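Local coordinates for hydroxylase (Rhodococcus sp., PDB 2OR0), which probably acts as a flavin-dependent hydroxylase of the acyl-CoA dehydrogenase family, using reduced flavin to insert one atom of molecular oxygen into its substrate, at residues R37-Q42 with D51-L56; H77-A82 with S311-A316; G144-K149 with S181-I186. One frame throughout, in Å; residues are numbered along the deposited sequence.

Contact 1: R37-Q42 with D51-L56; sequences RGQAVQ and DAAAGL
Gln39 packs across Ala52 and Ala53 in an antiparallel helical hairpin near the N-terminus, where helix 33-46 turns back through a short connection into helix 51-60. The two local axes approach to 9.2 Å at 140° between their directions. This closeness suits residues that end at CB: Ala53 presents only its methyl, 3.8 Å from Gln39 CB, a short side chain in keeping with the close axes. Ala52, one residue earlier, supplies the other methyl. Gln39 has CG anti to its own carbonyl carbon and then bends at chi2 (-55°), which lays the amide alongside the second helix instead of sending it straight out. As a result Ala52 CB lies 3.6 Å from Gln39 CD and equally close to NE2, a purely van der Waals contact. The NE2 end of the amide finds its hydrogen-bond partner just before helix 51-60, in Thr50 OG1. That same hydroxyl is hydrogen-bonded to the backbone N of Ala53 in the first turn of helix 51-60. Glutamine thus suits the site twice, with an aliphatic stem against alanines and an amide for the threonine. Shortening this side chain to an alanine would remove stem and amide together, and is likely to leave Thr50 OG1 without its glutamine partner and a gap beside the Ala52 methyl. One turn beyond Ala52, Leu56 adds a looser apolar edge, its CD1 lying 4.5 Å from Gln39 CG.

Contact 2: H77-A82 with S311-A316; sequences HPREFA and SLIETA
Ile313 CG2 sits squarely over the guanidinium of Arg79, 3.2 Å above the centre of its plane, a tight contact of a methyl with a flat cation. The two side chains cross at about a right angle. Arg79 runs extended and then bends at chi3 (-70°), turning its flat end across the isoleucine. Salt bridges to Glu83 through NH2 and to Asp317 through NH1, one acid on each helix, probably fix its rotation. Isoleucine suits the place because its two branches serve different partners: CG2 meets the arginine, while CG1 lies 4.1 Å from Ala82 CB. Small groups close the other end, with Pro78 CB 3.7 Å from Ala316 CB. Proline fits the first turn, where its missing N-H costs the helix no bond, and His77 is the N-cap, its ND1 accepting from Arg79 N at 3.0 Å. Helices 78-91 and 292-324 run nearly antiparallel here, their short segments at 154° with local axes 9.3 Å apart. Around them, helix 250-277 receives Pro78 on Met253 and both Phe81 and Leu312 on Leu256, while helix 331-356 meets Ser311, Leu312 and Thr315 of helix 292-324.

Contact 3: G144-K149 with S181-I186; sequences GGYVLK and SSLHVI
Within the mixed beta-sheet of the protein, Tyr146 and Leu148 of strand 145-155 face Leu183 and Val185 of strand 182-188. These strands are not hydrogen-bonded neighbours; the closest CA pair, Leu148 and Val185, is 9.0 Å apart, and side chains alone bridge the interior. Within 145-149 and 182-186 every second residue points across, which is why the four contact residues alternate with others. Leu183 and Tyr146 come from opposite directions and meet in a CH-pi contact: Leu183 CD1 stands 3.7 Å from the ring centroid, 5° off the normal, almost equally far from all six ring carbons. The second methyl, CD2, passes 4.0 Å from Tyr146 OH. A broad ring facing a forked leucine fills this span well. Farther along, Leu148 and Val185 reach tip to tip, with Leu148 CD2 3.9 Å from Val185 CG2. Leu148 extends its CG anti to the backbone N (chi1 -166°), which brings both its methyls close to Val185 CG2; the beta-branched valine meets them with that one methyl. Strands 137-142 and 163-170 link the two in the sheet: Ala139 touches Tyr146, Leu148 and Leu183, Val170 meets Leu183, and Ala168 meets Leu148. From strand 182-188, His184 turns instead to Ala227 and Val230 of helix 227-232.

The three contacts occupy separate regions of one chain, with no touch between them. Centres of contacts 1 and 2 are 26 Å apart, those of 2 and 3 are 32 Å apart, and those of 1 and 3 are 34 Å apart. Contact 1 closes first, joining two consecutive N-terminal helices; helix 78-91, the next one along, then opens contact 2. Contact 3 forms within the intervening sequence, in the beta-sheet, before helix 292-324 completes contact 2. This order fits the acyl-CoA dehydrogenase fold, with N-terminal helices, a central beta domain and a C-terminal helical bundle: contacts 1 and 3 are local to the first two, whereas contact 2 ties the first to the third.

Contact 1: R37-Q42 with D51-L56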
loop_
_atom_site.group_PDB
_atom_site.type_symbol
_atom_site.label_atom_id
_atom_site.label_comp_id
_atom_site.label_asym_id
_atom_site.label_seq_id
_atom_site.Cartn_x
_atom_site.Cartn_y
_atom_site.Cartn_z
ATOM N N ARG A 37 15.517 -0.490 -11.600
ATOM C CA ARG A 37 15.683 -1.898 -11.942
ATOM C C ARG A 37 17.074 -2.357 -11.506
ATOM O O ARG A 37 17.242 -3.481 -11.052
ATOM C CB ARG A 37 15.446 -2.147 -13.448
ATOM C CG ARG A 37 13.991 -1.908 -13.877
ATOM C CD ARG A 37 13.719 -2.357 -15.308
ATOM N NE ARG A 37 14.545 -1.591 -16.240
ATOM C CZ ARG A 37 14.115 -0.585 -17.008
ATOM N NH1 ARG A 37 12.835 -0.204 -16.997
ATOM N NH2 ARG A 37 14.985 0.040 -17.805
ATOM N N GLY A 38 18.045 -1.450 -11.609
ATOM C CA GLY A 38 19.427 -1.708 -11.227
ATOM C C GLY A 38 19.665 -2.020 -9.752
ATOM O O GLY A 38 20.654 -2.675 -9.431
ATOM N N GLN A 39 18.795 -1.553 -8.851
ATOM C CA GLN A 39 18.963 -1.826 -7.413
ATOM C C GLN A 39 18.188 -3.056 -6.911
ATOM O O GLN A 39 18.415 -3.518 -5.793
ATOM C CB GLN A 39 18.570 -0.614 -6.572
ATOM C CG GLN A 39 19.505 0.593 -6.687
ATOM C CD GLN A 39 20.945 0.251 -6.367
ATOM O OE1 GLN A 39 21.816 0.366 -7.219
ATOM N NE2 GLN A 39 21.198 -0.181 -5.140
ATOM N N ALA A 40 17.289 -3.581 -7.745
ATOM C CA ALA A 40 16.285 -4.550 -7.314
ATOM C C ALA A 40 16.847 -5.869 -6.743
ATOM O O ALA A 40 16.401 -6.346 -5.694
ATOM C CB ALA A 40 15.306 -4.810 -8.449
ATOM N N VAL A 41 17.833 -6.447 -7.434
ATOM C CA VAL A 41 18.430 -7.719 -7.021
ATOM C C VAL A 41 19.126 -7.552 -5.654
ATOM O O VAL A 41 19.009 -8.407 -4.762
ATOM C CB VAL A 41 19.383 -8.277 -8.135
ATOM C CG1 VAL A 41 20.321 -9.372 -7.607
ATOM C CG2 VAL A 41 18.568 -8.792 -9.296
ATOM N N GLN A 42 19.807 -6.422 -5.480
ATOM C CA GLN A 42 20.523 -6.165 -4.234
ATOM C C GLN A 42 19.588 -5.915 -3.049
ATOM O O GLN A 42 19.840 -6.425 -1.958
ATOM C CB GLN A 42 21.545 -5.027 -4.407
ATOM C CG GLN A 42 22.529 -4.902 -3.221
ATOM C CD GLN A 42 23.388 -6.140 -3.052
ATOM O OE1 GLN A 42 24.145 -6.503 -3.957
ATOM N NE2 GLN A 42 23.262 -6.810 -1.897
ATOM N N ASP A 51 20.224 1.792 0.067
ATOM C CA ASP A 51 20.168 3.246 0.238
ATOM C C ASP A 51 19.937 3.933 -1.113
ATOM O O ASP A 51 19.128 4.879 -1.217
ATOM C CB ASP A 51 21.438 3.768 0.920
ATOM C CG ASP A 51 21.505 3.423 2.430
ATOM O OD1 ASP A 51 20.481 3.013 3.059
ATOM O OD2 ASP A 51 22.624 3.579 2.983
ATOM N N ALA A 52 20.608 3.441 -2.154
ATOM C CA ALA A 52 20.353 3.944 -3.502
ATOM C C ALA A 52 18.897 3.746 -3.958
ATOM O O ALA A 52 18.331 4.645 -4.555
ATOM C CB ALA A 52 21.360 3.365 -4.529
ATOM N N ALA A 53 18.281 2.597 -3.650
ATOM C CA ALA A 53 16.873 2.365 -4.016
ATOM C C ALA A 53 15.923 3.310 -3.285
ATOM O O ALA A 53 15.014 3.858 -3.896
ATOM C CB ALA A 53 16.455 0.894 -3.795
ATOM N N ALA A 54 16.134 3.481 -1.975
ATOM C CA ALA A 54 15.344 4.410 -1.168
ATOM C C ALA A 54 15.544 5.845 -1.654
ATOM O O ALA A 54 14.583 6.632 -1.703
ATOM C CB ALA A 54 15.715 4.301 0.293
ATOM N N GLY A 55 16.786 6.160 -2.016
ATOM C CA GLY A 55 17.185 7.483 -2.534
ATOM C C GLY A 55 16.476 7.874 -3.818
ATOM O O GLY A 55 16.026 9.015 -3.964
ATOM N N LEU A 56 16.382 6.910 -4.735
ATOM C CA LEU A 56 15.629 7.057 -5.975
ATOM C C LEU A 56 14.158 7.396 -5.745
ATOM O O LEU A 56 13.610 8.262 -6.420
ATOM C CB LEU A 56 15.767 5.785 -6.822
ATOM C CG LEU A 56 17.192 5.603 -7.369
ATOM C CD1 LEU A 56 17.350 4.269 -8.047
ATOM C CD2 LEU A 56 17.557 6.722 -8.307
#

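Contact 2: H77-A82 with S311-A316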
loop_
_atom_site.group_PDB
_atom_site.type_symbol
_atom_site.label_atom_id
_atom_site.label_comp_id
_atom_site.label_asym_id
_atom_site.label_seq_id
_atom_site.Cartn_x
_atom_site.Cartn_y
_atom_site.Cartn_z
ATOM N N HIS A 77 -4.478 14.003 -7.250
ATOM C CA HIS A 77 -5.739 13.281 -7.339
ATOM C C HIS A 77 -5.405 11.804 -7.056
ATOM O O HIS A 77 -4.367 11.327 -7.496
ATOM C CB HIS A 77 -6.298 13.427 -8.770
ATOM C CG HIS A 77 -7.665 12.854 -8.957
ATOM N ND1 HIS A 77 -7.889 11.519 -9.229
ATOM C CD2 HIS A 77 -8.885 13.435 -8.902
ATOM C CE1 HIS A 77 -9.188 11.307 -9.327
ATOM N NE2 HIS A 77 -9.816 12.452 -9.130
ATOM N N PRO A 78 -6.281 11.079 -6.338
ATOM C CA PRO A 78 -6.065 9.638 -6.069
ATOM C C PRO A 78 -5.671 8.810 -7.311
ATOM O O PRO A 78 -4.886 7.857 -7.190
ATOM C CB PRO A 78 -7.432 9.179 -5.552
ATOM C CG PRO A 78 -8.003 10.376 -4.912
ATOM C CD PRO A 78 -7.533 11.558 -5.734
ATOM N N ARG A 79 -6.221 9.148 -8.484
ATOM C CA ARG A 79 -5.888 8.422 -9.713
ATOM C C ARG A 79 -4.413 8.526 -9.985
ATOM O O ARG A 79 -3.780 7.525 -10.303
ATOM C CB ARG A 79 -6.685 8.916 -10.931
ATOM C CG ARG A 79 -6.078 8.516 -12.291
ATOM C CD ARG A 79 -6.970 8.941 -13.480
ATOM N NE ARG A 79 -8.209 8.160 -13.571
ATOM C CZ ARG A 79 -8.318 6.978 -14.183
ATOM N NH1 ARG A 79 -9.488 6.360 -14.231
ATOM N NH2 ARG A 79 -7.256 6.407 -14.746
ATOM N N GLU A 80 -3.859 9.735 -9.874
ATOM C CA GLU A 80 -2.427 9.927 -10.094
ATOM C C GLU A 80 -1.561 9.152 -9.091
ATOM O O GLU A 80 -0.509 8.601 -9.454
ATOM C CB GLU A 80 -2.031 11.415 -10.039
ATOM C CG GLU A 80 -0.523 11.576 -10.310
ATOM C CD GLU A 80 -0.076 13.016 -10.536
ATOM O OE1 GLU A 80 -0.929 13.929 -10.545
ATOM O OE2 GLU A 80 1.133 13.217 -10.714
ATOM N N PHE A 81 -1.966 9.156 -7.830
ATOM C CA PHE A 81 -1.261 8.363 -6.830
ATOM C C PHE A 81 -1.269 6.876 -7.270
ATOM O O PHE A 81 -0.226 6.250 -7.364
ATOM C CB PHE A 81 -1.939 8.499 -5.457
ATOM C CG PHE A 81 -1.360 7.564 -4.384
ATOM C CD1 PHE A 81 -0.068 7.745 -3.915
ATOM C CD2 PHE A 81 -2.117 6.526 -3.863
ATOM C CE1 PHE A 81 0.464 6.917 -2.937
ATOM C CE2 PHE A 81 -1.607 5.698 -2.859
ATOM C CZ PHE A 81 -0.311 5.894 -2.399
ATOM N N ALA A 82 -2.449 6.341 -7.559
ATOM C CA ALA A 82 -2.589 4.936 -7.897
ATOM C C ALA A 82 -1.720 4.576 -9.104
ATOM O O ALA A 82 -0.979 3.596 -9.063
ATOM C CB ALA A 82 -4.038 4.589 -8.135
ATOM N N SER A 311 -10.786 -0.894 -12.630
ATOM C CA SER A 311 -11.770 -1.013 -11.557
ATOM C C SER A 311 -11.381 -0.296 -10.284
ATOM O O SER A 311 -12.194 0.394 -9.690
ATOM C CB SER A 311 -12.006 -2.479 -11.224
ATOM O OG SER A 311 -12.737 -3.032 -12.278
ATOM N N LEU A 312 -10.155 -0.522 -9.845
ATOM C CA LEU A 312 -9.636 0.083 -8.612
ATOM C C LEU A 312 -9.666 1.618 -8.702
ATOM O O LEU A 312 -10.090 2.330 -7.770
ATOM C CB LEU A 312 -8.181 -0.384 -8.359
ATOM C CG LEU A 312 -7.524 0.172 -7.077
ATOM C CD1 LEU A 312 -8.122 -0.345 -5.766
ATOM C CD2 LEU A 312 -6.018 -0.049 -7.082
ATOM N N ILE A 313 -9.176 2.106 -9.829
ATOM C CA ILE A 313 -9.056 3.534 -10.064
ATOM C C ILE A 313 -10.429 4.208 -10.242
ATOM O O ILE A 313 -10.627 5.334 -9.782
ATOM C CB ILE A 313 -8.081 3.806 -11.221
ATOM C CG1 ILE A 313 -6.714 3.186 -10.915
ATOM C CG2 ILE A 313 -7.872 5.335 -11.455
ATOM C CD1 ILE A 313 -5.623 3.537 -11.987
ATOM N N GLU A 314 -11.383 3.504 -10.860
ATOM C CA GLU A 314 -12.738 4.046 -11.069
ATOM C C GLU A 314 -13.437 4.397 -9.742
ATOM O O GLU A 314 -14.074 5.465 -9.618
ATOM C CB GLU A 314 -13.581 3.093 -11.933
ATOM C CG GLU A 314 -14.953 3.634 -12.404
ATOM C CD GLU A 314 -16.061 3.591 -11.334
ATOM O OE1 GLU A 314 -16.132 2.644 -10.486
ATOM O OE2 GLU A 314 -16.906 4.523 -11.348
ATOM N N THR A 315 -13.312 3.515 -8.737
ATOM C CA THR A 315 -13.839 3.821 -7.410
ATOM C C THR A 315 -13.346 5.177 -6.869
ATOM O O THR A 315 -14.150 5.984 -6.386
ATOM C CB THR A 315 -13.481 2.736 -6.383
ATOM O OG1 THR A 315 -13.980 1.463 -6.840
ATOM C CG2 THR A 315 -14.107 3.088 -5.022
ATOM N N ALA A 316 -12.031 5.401 -6.943
ATOM C CA ALA A 316 -11.394 6.610 -6.432
ATOM C C ALA A 316 -11.826 7.865 -7.223
ATOM O O ALA A 316 -12.068 8.906 -6.612
ATOM C CB ALA A 316 -9.867 6.473 -6.432
#

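Contact 3: G144-K149 with S181-I186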
loop_
_atom_site.group_PDB
_atom_site.type_symbol
_atom_site.label_atom_id
_atom_site.label_comp_id
_atom_site.label_asym_id
_atom_site.label_seq_id
_atom_site.Cartn_x
_atom_site.Cartn_y
_atom_site.Cartn_z
ATOM N N GLY A 144 -1.797 13.419 30.124
ATOM C CA GLY A 144 -1.052 13.958 28.969
ATOM C C GLY A 144 -1.019 13.085 27.706
ATOM O O GLY A 144 -0.610 13.555 26.637
ATOM N N GLY A 145 -1.450 11.832 27.819
ATOM C CA GLY A 145 -1.468 10.918 26.671
ATOM C C GLY A 145 -1.542 9.441 27.022
ATOM O O GLY A 145 -2.432 9.001 27.747
ATOM N N TYR A 146 -0.612 8.658 26.481
ATOM C CA TYR A 146 -0.653 7.206 26.710
ATOM C C TYR A 146 0.734 6.650 26.842
ATOM O O TYR A 146 1.698 7.259 26.350
ATOM C CB TYR A 146 -1.345 6.496 25.543
ATOM C CG TYR A 146 -2.730 7.012 25.239
ATOM C CD1 TYR A 146 -3.851 6.352 25.723
ATOM C CD2 TYR A 146 -2.912 8.157 24.453
ATOM C CE1 TYR A 146 -5.127 6.817 25.451
ATOM C CE2 TYR A 146 -4.203 8.637 24.153
ATOM C CZ TYR A 146 -5.293 7.958 24.659
ATOM O OH TYR A 146 -6.555 8.413 24.397
ATOM N N VAL A 147 0.842 5.471 27.470
ATOM C CA VAL A 147 2.109 4.734 27.406
ATOM C C VAL A 147 1.878 3.448 26.604
ATOM O O VAL A 147 0.911 2.709 26.848
ATOM C CB VAL A 147 2.759 4.462 28.786
ATOM C CG1 VAL A 147 4.150 3.933 28.592
ATOM C CG2 VAL A 147 2.857 5.779 29.611
ATOM N N LEU A 148 2.781 3.218 25.657
ATOM C CA LEU A 148 2.608 2.203 24.626
ATOM C C LEU A 148 3.547 1.008 24.799
ATOM O O LEU A 148 4.733 1.171 24.987
ATOM C CB LEU A 148 2.845 2.822 23.238
ATOM C CG LEU A 148 2.370 1.946 22.066
ATOM C CD1 LEU A 148 0.872 2.056 21.879
ATOM C CD2 LEU A 148 3.098 2.376 20.817
ATOM N N LYS A 149 2.986 -0.180 24.689
ATOM C CA LYS A 149 3.774 -1.401 24.649
ATOM C C LYS A 149 3.205 -2.359 23.592
ATOM O O LYS A 149 2.002 -2.559 23.515
ATOM C CB LYS A 149 3.753 -2.089 26.014
ATOM C CG LYS A 149 4.677 -3.277 26.070
ATOM C CD LYS A 149 4.397 -4.209 27.232
ATOM C CE LYS A 149 5.532 -5.259 27.286
ATOM N NZ LYS A 149 4.920 -6.515 27.647
ATOM N N SER A 181 -11.461 3.667 22.192
ATOM C CA SER A 181 -11.221 2.229 22.271
ATOM C C SER A 181 -9.943 1.774 21.488
ATOM O O SER A 181 -9.178 0.908 21.951
ATOM C CB SER A 181 -12.483 1.515 21.789
ATOM O OG SER A 181 -12.220 0.214 21.306
ATOM N N SER A 182 -9.707 2.372 20.317
ATOM C CA SER A 182 -8.525 2.073 19.495
ATOM C C SER A 182 -7.863 3.361 18.989
ATOM O O SER A 182 -8.542 4.363 18.772
ATOM C CB SER A 182 -8.927 1.195 18.303
ATOM O OG SER A 182 -10.068 1.758 17.630
ATOM N N LEU A 183 -6.555 3.326 18.766
ATOM C CA LEU A 183 -5.828 4.508 18.320
ATOM C C LEU A 183 -4.949 4.214 17.138
ATOM O O LEU A 183 -4.557 3.052 16.928
ATOM C CB LEU A 183 -4.896 5.028 19.428
ATOM C CG LEU A 183 -5.436 5.416 20.820
ATOM C CD1 LEU A 183 -4.253 5.638 21.762
ATOM C CD2 LEU A 183 -6.298 6.676 20.780
ATOM N N HIS A 184 -4.634 5.282 16.396
ATOM C CA HIS A 184 -3.407 5.398 15.633
ATOM C C HIS A 184 -2.447 6.330 16.385
ATOM O O HIS A 184 -2.832 7.437 16.802
ATOM C CB HIS A 184 -3.681 5.957 14.223
ATOM C CG HIS A 184 -4.539 5.074 13.361
ATOM N ND1 HIS A 184 -5.067 5.494 12.153
ATOM C CD2 HIS A 184 -4.972 3.800 13.533
ATOM C CE1 HIS A 184 -5.778 4.516 11.617
ATOM N NE2 HIS A 184 -5.743 3.481 12.434
ATOM N N VAL A 185 -1.200 5.902 16.573
ATOM C CA VAL A 185 -0.243 6.658 17.401
ATOM C C VAL A 185 1.037 6.914 16.612
ATOM O O VAL A 185 1.450 6.078 15.794
ATOM C CB VAL A 185 0.078 5.906 18.752
ATOM C CG1 VAL A 185 -1.180 5.728 19.587
ATOM C CG2 VAL A 185 0.748 4.537 18.501
ATOM N N ILE A 186 1.657 8.069 16.828
ATOM C CA ILE A 186 2.902 8.404 16.130
ATOM C C ILE A 186 4.079 8.392 17.116
ATOM O O ILE A 186 3.990 8.995 18.196
ATOM C CB ILE A 186 2.800 9.780 15.405
ATOM C CG1 ILE A 186 1.756 9.729 14.286
ATOM C CG2 ILE A 186 4.134 10.210 14.819
ATOM C CD1 ILE A 186 0.538 10.594 14.581
#